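Local coordinates for Sys-1 protein (PDB 3C2G) that acts as a beta-catenin in Wnt asymmetry signalling, binding the TCF factor POP-1 directly to activate or repress transcription of target genes, at residues 230-235 / 287-292; 242-247 / 294-299; 582-587 / 614-619. All coordinates share one frame; numbering follows the deposited sequence.

Contact 1 (230-235 / 287-292)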
loop_
_atom_site.group_PDB
_atom_site.type_symbol
_atom_site.label_atom_id
_atom_site.label_comp_id
_atom_site.label_asym_id
_atom_site.label_seq_id
_atom_site.Cartn_x
_atom_site.Cartn_y
_atom_site.Cartn_z
ATOM N N ALA A 230 -4.867 20.427 2.388
ATOM C CA ALA A 230 -4.744 21.812 1.935
ATOM C C ALA A 230 -3.313 22.107 1.457
ATOM O O ALA A 230 -3.115 22.923 0.563
ATOM C CB ALA A 230 -5.188 22.775 3.000
ATOM N N VAL A 231 -2.347 21.390 2.019
ATOM C CA VAL A 231 -0.952 21.489 1.614
ATOM C C VAL A 231 -0.729 20.870 0.222
ATOM O O VAL A 231 -0.058 21.468 -0.626
ATOM C CB VAL A 231 0.003 20.857 2.690
ATOM C CG1 VAL A 231 1.422 20.736 2.175
ATOM C CG2 VAL A 231 -0.029 21.660 3.989
HETATM N N MSE A 232 -1.268 19.671 0.009
HETATM C CA MSE A 232 -1.325 19.043 -1.318
HETATM C C MSE A 232 -1.824 20.046 -2.363
HETATM O O MSE A 232 -1.205 20.248 -3.402
HETATM C CB MSE A 232 -2.336 17.909 -1.282
HETATM C CG MSE A 232 -1.847 16.476 -1.328
HETATM SE SE MSE A 232 -3.503 15.408 -1.697
HETATM C CE MSE A 232 -4.166 16.512 -3.140
ATOM N N ILE A 233 -2.953 20.673 -2.057
ATOM C CA ILE A 233 -3.674 21.497 -3.000
ATOM C C ILE A 233 -3.022 22.852 -3.212
ATOM O O ILE A 233 -2.913 23.311 -4.345
ATOM C CB ILE A 233 -5.162 21.634 -2.597
ATOM C CG1 ILE A 233 -5.856 20.284 -2.764
ATOM C CG2 ILE A 233 -5.876 22.705 -3.425
ATOM C CD1 ILE A 233 -5.856 19.752 -4.207
ATOM N N GLY A 234 -2.618 23.491 -2.122
ATOM C CA GLY A 234 -1.786 24.678 -2.176
ATOM C C GLY A 234 -0.538 24.501 -3.026
ATOM O O GLY A 234 -0.209 25.370 -3.823
ATOM N N SER A 235 0.155 23.380 -2.875
ATOM C CA SER A 235 1.325 23.119 -3.709
ATOM C C SER A 235 0.912 22.900 -5.157
ATOM O O SER A 235 1.554 23.428 -6.079
ATOM C CB SER A 235 2.132 21.915 -3.208
ATOM O OG SER A 235 2.496 22.037 -1.840
ATOM N N GLY A 287 -10.934 13.199 -4.485
ATOM C CA GLY A 287 -10.949 14.332 -5.402
ATOM C C GLY A 287 -9.631 15.103 -5.391
ATOM O O GLY A 287 -9.138 15.522 -6.438
ATOM N N ALA A 288 -9.065 15.294 -4.205
ATOM C CA ALA A 288 -7.800 16.001 -4.056
ATOM C C ALA A 288 -6.661 15.267 -4.775
ATOM O O ALA A 288 -5.936 15.856 -5.569
ATOM C CB ALA A 288 -7.480 16.196 -2.591
ATOM N N ILE A 289 -6.520 13.979 -4.507
ATOM C CA ILE A 289 -5.500 13.186 -5.175
ATOM C C ILE A 289 -5.607 13.254 -6.700
ATOM O O ILE A 289 -4.608 13.473 -7.384
ATOM C CB ILE A 289 -5.542 11.722 -4.722
ATOM C CG1 ILE A 289 -5.220 11.630 -3.231
ATOM C CG2 ILE A 289 -4.545 10.885 -5.510
ATOM C CD1 ILE A 289 -5.495 10.259 -2.666
ATOM N N THR A 290 -6.817 13.085 -7.225
ATOM C CA THR A 290 -6.997 13.012 -8.662
ATOM C C THR A 290 -6.743 14.353 -9.333
ATOM O O THR A 290 -6.264 14.376 -10.470
ATOM C CB THR A 290 -8.362 12.376 -9.092
ATOM O OG1 THR A 290 -9.435 13.200 -8.658
ATOM C CG2 THR A 290 -8.540 11.014 -8.465
ATOM N N THR A 291 -7.030 15.453 -8.634
ATOM C CA THR A 291 -6.713 16.801 -9.123
ATOM C C THR A 291 -5.199 16.991 -9.259
ATOM O O THR A 291 -4.720 17.512 -10.265
ATOM C CB THR A 291 -7.256 17.897 -8.175
ATOM O OG1 THR A 291 -8.677 17.779 -8.068
ATOM C CG2 THR A 291 -6.915 19.326 -8.687
ATOM N N VAL A 292 -4.471 16.541 -8.236
ATOM C CA VAL A 292 -3.042 16.749 -8.120
ATOM C C VAL A 292 -2.276 15.919 -9.134
ATOM O O VAL A 292 -1.297 16.398 -9.704
ATOM C CB VAL A 292 -2.551 16.487 -6.666
ATOM C CG1 VAL A 292 -1.027 16.305 -6.604
ATOM C CG2 VAL A 292 -2.992 17.637 -5.750
#

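Contact 2 (242-247 / 294-299)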
loop_
_atom_site.group_PDB
_atom_site.type_symbol
_atom_site.label_atom_id
_atom_site.label_comp_id
_atom_site.label_asym_id
_atom_site.label_seq_id
_atom_site.Cartn_x
_atom_site.Cartn_y
_atom_site.Cartn_z
ATOM N N GLN A 242 3.129 25.333 -14.319
ATOM C CA GLN A 242 4.571 25.250 -14.580
ATOM C C GLN A 242 4.949 24.151 -15.563
ATOM O O GLN A 242 4.540 22.997 -15.418
ATOM C CB GLN A 242 5.347 25.040 -13.281
ATOM C CG GLN A 242 5.164 26.144 -12.256
ATOM C CD GLN A 242 6.382 27.017 -12.130
ATOM O OE1 GLN A 242 6.849 27.604 -13.110
ATOM N NE2 GLN A 242 6.916 27.109 -10.912
ATOM N N ASN A 243 5.753 24.519 -16.554
ATOM C CA ASN A 243 6.279 23.560 -17.511
ATOM C C ASN A 243 7.297 22.639 -16.839
ATOM O O ASN A 243 8.289 23.104 -16.291
ATOM C CB ASN A 243 6.882 24.289 -18.726
ATOM C CG ASN A 243 7.836 23.414 -19.539
ATOM O OD1 ASN A 243 7.564 22.244 -19.821
ATOM N ND2 ASN A 243 8.960 23.995 -19.929
ATOM N N PRO A 244 7.044 21.322 -16.880
ATOM C CA PRO A 244 7.931 20.346 -16.240
ATOM C C PRO A 244 9.310 20.205 -16.897
ATOM O O PRO A 244 10.168 19.490 -16.367
ATOM C CB PRO A 244 7.153 19.031 -16.380
ATOM C CG PRO A 244 6.326 19.222 -17.602
ATOM C CD PRO A 244 5.895 20.664 -17.534
ATOM N N GLU A 245 9.519 20.840 -18.051
ATOM C CA GLU A 245 10.831 20.747 -18.715
ATOM C C GLU A 245 11.891 21.584 -17.986
ATOM O O GLU A 245 13.068 21.279 -18.053
ATOM C CB GLU A 245 10.756 21.110 -20.207
ATOM C CG GLU A 245 9.945 20.134 -21.079
ATOM C CD GLU A 245 10.283 18.664 -20.836
ATOM O OE1 GLU A 245 11.471 18.283 -20.935
ATOM O OE2 GLU A 245 9.347 17.886 -20.553
ATOM N N THR A 246 11.442 22.606 -17.264
ATOM C CA THR A 246 12.298 23.465 -16.462
ATOM C C THR A 246 12.814 22.781 -15.194
ATOM O O THR A 246 13.700 23.306 -14.517
ATOM C CB THR A 246 11.541 24.711 -16.006
ATOM O OG1 THR A 246 10.509 24.311 -15.104
ATOM C CG2 THR A 246 10.917 25.453 -17.178
ATOM N N LEU A 247 12.266 21.611 -14.874
ATOM C CA LEU A 247 12.569 20.922 -13.617
ATOM C C LEU A 247 14.055 20.902 -13.219
ATOM O O LEU A 247 14.386 21.280 -12.092
ATOM C CB LEU A 247 11.974 19.506 -13.602
ATOM C CG LEU A 247 12.063 18.711 -12.296
ATOM C CD1 LEU A 247 11.415 19.468 -11.135
ATOM C CD2 LEU A 247 11.427 17.345 -12.470
ATOM N N GLN A 294 -2.916 15.323 -12.051
ATOM C CA GLN A 294 -2.925 15.905 -13.401
ATOM C C GLN A 294 -1.552 16.485 -13.759
ATOM O O GLN A 294 -1.277 16.715 -14.930
ATOM C CB GLN A 294 -3.992 17.002 -13.544
ATOM C CG GLN A 294 -5.433 16.534 -13.339
ATOM C CD GLN A 294 -6.445 17.690 -13.259
ATOM O OE1 GLN A 294 -7.391 17.746 -14.048
ATOM N NE2 GLN A 294 -6.255 18.602 -12.306
ATOM N N TYR A 295 -0.691 16.737 -12.770
ATOM C CA TYR A 295 0.628 17.284 -13.071
ATOM C C TYR A 295 1.547 16.236 -13.706
ATOM O O TYR A 295 1.753 15.173 -13.145
ATOM C CB TYR A 295 1.306 17.936 -11.863
ATOM C CG TYR A 295 2.541 18.703 -12.299
ATOM C CD1 TYR A 295 2.429 20.004 -12.794
ATOM C CD2 TYR A 295 3.810 18.109 -12.280
ATOM C CE1 TYR A 295 3.531 20.705 -13.232
ATOM C CE2 TYR A 295 4.929 18.800 -12.732
ATOM C CZ TYR A 295 4.775 20.103 -13.209
ATOM O OH TYR A 295 5.862 20.821 -13.659
ATOM N N PRO A 296 2.128 16.551 -14.875
ATOM C CA PRO A 296 2.939 15.540 -15.552
ATOM C C PRO A 296 4.293 15.318 -14.893
ATOM O O PRO A 296 5.302 15.856 -15.331
ATOM C CB PRO A 296 3.086 16.091 -16.976
ATOM C CG PRO A 296 2.939 17.594 -16.819
ATOM C CD PRO A 296 2.064 17.831 -15.613
ATOM N N ASN A 297 4.292 14.509 -13.842
ATOM C CA ASN A 297 5.503 14.038 -13.200
ATOM C C ASN A 297 5.249 12.635 -12.642
ATOM O O ASN A 297 4.349 12.431 -11.807
ATOM C CB ASN A 297 5.922 14.996 -12.085
ATOM C CG ASN A 297 7.106 14.484 -11.298
ATOM O OD1 ASN A 297 6.973 13.601 -10.450
ATOM N ND2 ASN A 297 8.279 15.026 -11.584
ATOM N N ASN A 298 6.049 11.677 -13.096
ATOM C CA ASN A 298 5.804 10.273 -12.816
ATOM C C ASN A 298 5.972 9.835 -11.369
ATOM O O ASN A 298 5.260 8.939 -10.909
ATOM C CB ASN A 298 6.609 9.388 -13.779
ATOM C CG ASN A 298 6.144 9.546 -15.214
ATOM O OD1 ASN A 298 5.153 10.239 -15.479
ATOM N ND2 ASN A 298 6.844 8.915 -16.147
ATOM N N ASP A 299 6.896 10.450 -10.642
ATOM C CA ASP A 299 7.050 10.123 -9.228
ATOM C C ASP A 299 5.815 10.577 -8.482
ATOM O O ASP A 299 5.290 9.871 -7.632
ATOM C CB ASP A 299 8.307 10.775 -8.635
ATOM C CG ASP A 299 9.596 10.060 -9.050
ATOM O OD1 ASP A 299 9.546 8.835 -9.327
ATOM O OD2 ASP A 299 10.664 10.718 -9.093
#

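Contact 3 (582-587 / 614-619)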
loop_
_atom_site.group_PDB
_atom_site.type_symbol
_atom_site.label_atom_id
_atom_site.label_comp_id
_atom_site.label_asym_id
_atom_site.label_seq_id
_atom_site.Cartn_x
_atom_site.Cartn_y
_atom_site.Cartn_z
ATOM N N THR A 582 -16.533 -46.775 -16.975
ATOM C CA THR A 582 -15.473 -47.619 -16.432
ATOM C C THR A 582 -14.631 -46.909 -15.376
ATOM O O THR A 582 -13.947 -47.566 -14.598
ATOM C CB THR A 582 -14.545 -48.188 -17.544
ATOM O OG1 THR A 582 -13.789 -47.126 -18.125
ATOM C CG2 THR A 582 -15.343 -48.895 -18.654
ATOM N N ARG A 583 -14.683 -45.579 -15.339
ATOM C CA ARG A 583 -13.991 -44.823 -14.288
ATOM C C ARG A 583 -14.461 -45.201 -12.886
ATOM O O ARG A 583 -13.718 -45.039 -11.912
ATOM C CB ARG A 583 -14.122 -43.318 -14.495
ATOM C CG ARG A 583 -13.128 -42.773 -15.462
ATOM C CD ARG A 583 -13.213 -41.280 -15.552
ATOM N NE ARG A 583 -12.932 -40.875 -16.922
ATOM C CZ ARG A 583 -12.809 -39.625 -17.341
ATOM N NH1 ARG A 583 -12.931 -38.601 -16.497
ATOM N NH2 ARG A 583 -12.566 -39.405 -18.622
ATOM N N ALA A 584 -15.684 -45.724 -12.800
ATOM C CA ALA A 584 -16.243 -46.174 -11.532
ATOM C C ALA A 584 -15.448 -47.328 -10.934
ATOM O O ALA A 584 -15.247 -47.387 -9.723
ATOM C CB ALA A 584 -17.709 -46.564 -11.707
ATOM N N ASP A 585 -14.989 -48.240 -11.781
ATOM C CA ASP A 585 -14.194 -49.373 -11.326
ATOM C C ASP A 585 -12.744 -48.997 -11.031
ATOM O O ASP A 585 -12.070 -49.641 -10.222
ATOM C CB ASP A 585 -14.252 -50.480 -12.368
ATOM C CG ASP A 585 -15.675 -50.878 -12.698
ATOM O OD1 ASP A 585 -16.101 -51.960 -12.221
ATOM O OD2 ASP A 585 -16.367 -50.097 -13.405
ATOM N N ILE A 586 -12.271 -47.954 -11.698
ATOM C CA ILE A 586 -10.891 -47.514 -11.565
ATOM C C ILE A 586 -10.686 -46.626 -10.341
ATOM O O ILE A 586 -9.662 -46.738 -9.670
ATOM C CB ILE A 586 -10.429 -46.797 -12.833
ATOM C CG1 ILE A 586 -10.593 -47.735 -14.031
ATOM C CG2 ILE A 586 -8.988 -46.314 -12.695
ATOM C CD1 ILE A 586 -10.541 -47.034 -15.379
ATOM N N TRP A 587 -11.662 -45.760 -10.048
ATOM C CA TRP A 587 -11.565 -44.866 -8.896
ATOM C C TRP A 587 -11.487 -45.651 -7.602
ATOM O O TRP A 587 -11.896 -46.801 -7.539
ATOM C CB TRP A 587 -12.745 -43.899 -8.820
ATOM C CG TRP A 587 -12.734 -42.837 -9.856
ATOM C CD1 TRP A 587 -11.688 -42.471 -10.630
ATOM C CD2 TRP A 587 -13.817 -41.975 -10.208
ATOM N NE1 TRP A 587 -12.047 -41.453 -11.457
ATOM C CE2 TRP A 587 -13.352 -41.120 -11.217
ATOM C CE3 TRP A 587 -15.137 -41.841 -9.766
ATOM C CZ2 TRP A 587 -14.161 -40.141 -11.808
ATOM C CZ3 TRP A 587 -15.949 -40.857 -10.351
ATOM C CH2 TRP A 587 -15.454 -40.025 -11.359
ATOM N N SER A 614 -25.265 -46.107 -7.214
ATOM C CA SER A 614 -25.629 -47.177 -8.144
ATOM C C SER A 614 -24.625 -47.397 -9.282
ATOM O O SER A 614 -24.707 -48.395 -9.995
ATOM C CB SER A 614 -27.027 -46.934 -8.722
ATOM O OG SER A 614 -27.013 -45.878 -9.670
ATOM N N ARG A 615 -23.687 -46.470 -9.452
ATOM C CA ARG A 615 -22.692 -46.563 -10.525
ATOM C C ARG A 615 -21.588 -47.577 -10.223
ATOM O O ARG A 615 -20.989 -48.148 -11.142
ATOM C CB ARG A 615 -22.043 -45.201 -10.792
ATOM C CG ARG A 615 -23.002 -44.060 -11.073
ATOM C CD ARG A 615 -23.332 -43.931 -12.534
ATOM N NE ARG A 615 -24.107 -42.719 -12.780
ATOM C CZ ARG A 615 -24.751 -42.459 -13.912
ATOM N NH1 ARG A 615 -24.718 -43.333 -14.909
ATOM N NH2 ARG A 615 -25.428 -41.326 -14.044
ATOM N N PHE A 616 -21.332 -47.802 -8.939
ATOM C CA PHE A 616 -20.163 -48.563 -8.506
ATOM C C PHE A 616 -20.368 -50.075 -8.447
ATOM O O PHE A 616 -21.500 -50.542 -8.329
ATOM C CB PHE A 616 -19.663 -48.007 -7.167
ATOM C CG PHE A 616 -19.069 -46.641 -7.292
ATOM C CD1 PHE A 616 -17.699 -46.484 -7.475
ATOM C CD2 PHE A 616 -19.884 -45.514 -7.286
ATOM C CE1 PHE A 616 -17.148 -45.227 -7.626
ATOM C CE2 PHE A 616 -19.344 -44.257 -7.438
ATOM C CZ PHE A 616 -17.972 -44.108 -7.608
ATOM N N PRO A 617 -19.271 -50.853 -8.545
ATOM C CA PRO A 617 -19.407 -52.297 -8.326
ATOM C C PRO A 617 -20.007 -52.608 -6.947
ATOM O O PRO A 617 -19.993 -51.756 -6.049
ATOM C CB PRO A 617 -17.964 -52.807 -8.415
ATOM C CG PRO A 617 -17.250 -51.787 -9.207
ATOM C CD PRO A 617 -17.880 -50.477 -8.868
ATOM N N GLU A 618 -20.541 -53.817 -6.794
ATOM C CA GLU A 618 -21.163 -54.226 -5.535
ATOM C C GLU A 618 -20.118 -54.547 -4.463
ATOM O O GLU A 618 -20.393 -54.411 -3.265
ATOM C CB GLU A 618 -22.128 -55.405 -5.749
ATOM C CG GLU A 618 -23.150 -55.596 -4.614
ATOM C CD GLU A 618 -23.732 -54.271 -4.104
ATOM O OE1 GLU A 618 -24.436 -53.578 -4.874
ATOM O OE2 GLU A 618 -23.474 -53.924 -2.930
ATOM N N ASN A 619 -18.929 -54.952 -4.925
ATOM C CA ASN A 619 -17.763 -55.279 -4.086
ATOM C C ASN A 619 -18.006 -55.339 -2.575
ATOM O O ASN A 619 -18.475 -56.356 -2.050
ATOM C CB ASN A 619 -16.607 -54.313 -4.395
#

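Contact 1 (230-235 / 287-292)
Ile233 and Ala288 mark the register of two helical segments, their CA atoms 7.0 Å apart, the shortest such spacing between the pair. Both segments run in nearly the same direction: their axes diverge by only 23° and come within 10.0 Å of each other. At that spacing the gap is filled by a few apolar side chains and by one small residue, Ala288, whose methyl points at the other helix.

Selenomethionine Met232 supplies much of the filling from 230-235. Its CB points at the partner helix. Beyond it SE lies 4.2 Å from Ala288 CB and 4.4 Å from Ile289 CG1. A chi3 of 47° then turns CE toward Ala288, near its CB and carbonyl O; the modelled spacing of CE and Val292 CG2 is too tight for carbons, so the exact place of this methyl is doubtful.

In an armadillo solenoid, corresponding helices of successive units lie side by side and nearly parallel, and the small angle here is consistent with that. Helix 251-270 supports both partners, with Phe264 against Met232 and Ile260 against Val292, while Leu307 and Leu308 of helix 298-311 press on Ile289.

Ile233 completes the layer from the flank. Its CD1 swings inward to lie 3.9 Å from Val292 CG2 and 4.2 Å from Ala288 CB. Val292 has CG1 anti to the backbone N (chi1 164°), leaving CG2 as the branch that meets Ile233.

Two hydroxyls are satisfied within their own helices: Ser235 OG donates to Val231 O, and Thr291 OG1 to Gly287 O at 2.8 Å. Val231 O also accepts Ser235 N-H, and Gly287 O accepts Thr291 N-H, each from the face opposite the hydroxyl.

Contact 2 (242-247 / 294-299)
Tyr295 reaches across to the backbone of Gln242, its OH donating to the carbonyl O at 3.1 Å from well above the carbonyl plane (54° out). CG stands anti to the backbone N (chi1 -169°), and the far end of the ring comes nearer the other loop. Pro296 CD lies 3.4 Å above one ring face, offset toward the rim, and Asn297 CB sits in plane at the edge, so the tyrosine is flanked by its own neighbours. Pro244 meets it obliquely, CB 3.5 Å from the OH.

The two prolines cross at about a right angle, CG to CG at 3.8 Å. Beside them Asn297 also holds CG anti to its backbone N (chi1 175°); its ND2 touches Leu247 CD2 at 4.0 Å, while OD1 accepts from Leu300 N.

A phenylalanine in place of Tyr295 would probably leave Gln242 O without this donor and the ring less firmly fixed.

Both loops are shaped by local turns. Asn243 OD1 takes the N-H of Glu245 in an Asx turn; Pro296 centres an inverse gamma turn closed by Asn297 N to Tyr295 O at 2.7 Å; and Asn297 is the N-cap of helix 298-311, a pairing of interhelical turns within the armadillo solenoid.

Contact 3 (582-587 / 614-619)
Ala584 and Phe616 form the close-packed half of this contact, where a short helical turn meets the C-terminal tail and their CA atoms are 5.5 Å apart. The alanine methyl sits 4.2 Å above one face of the phenyl ring, offset toward its rim. Arg615 offers Ala584 its carbonyl O, 3.7 Å from CB, while its guanidinium leads away to a salt bridge with Asp574. The phenyl CD1 of Phe616 reaches Ala584 O at 3.4 Å, an oblique approach. At the far end of the ring CZ meets the edge of the Trp587 indole, 4.2 Å from CE3. Behind them, Leu577 of helix 563-579 touches both Trp587 and Arg615.

The other side is more exposed and thinner, resting on a single close pair of atoms. Asp585 bends its carboxylate toward Pro617, OD1 coming 3.2 Å from CG, with the two side chains obliquely set.

Alanine, aromatic and proline surfaces thus carry the join through van der Waals contact. Asp585 finds carbon rather than a charged or hydrogen-bonding mate across it, which implies attachment by shape more than by directional bonds.

In the fold
Contact 1 is the buried one of the three, whereas contacts 2 and 3 lie at the surface. Contacts 1 and 2 lie in the same part of the solenoid: contact 1 joins helices 224-239 and 285-292 through apolar side chains, and contact 2 joins the loops that follow them, their centres about 15 Å apart, adding a tyrosine-to-carbonyl bond and proline packing. Helix 251-270 backs both. Contact 3 shares no element with them; it lies on the opposite side of the chain's centre, its own centre about 69 and 71 Å from theirs, and packs the C-terminal tail against a short helix. Apolar packing recurs throughout, but across the segments only contact 2 adds a hydrogen bond.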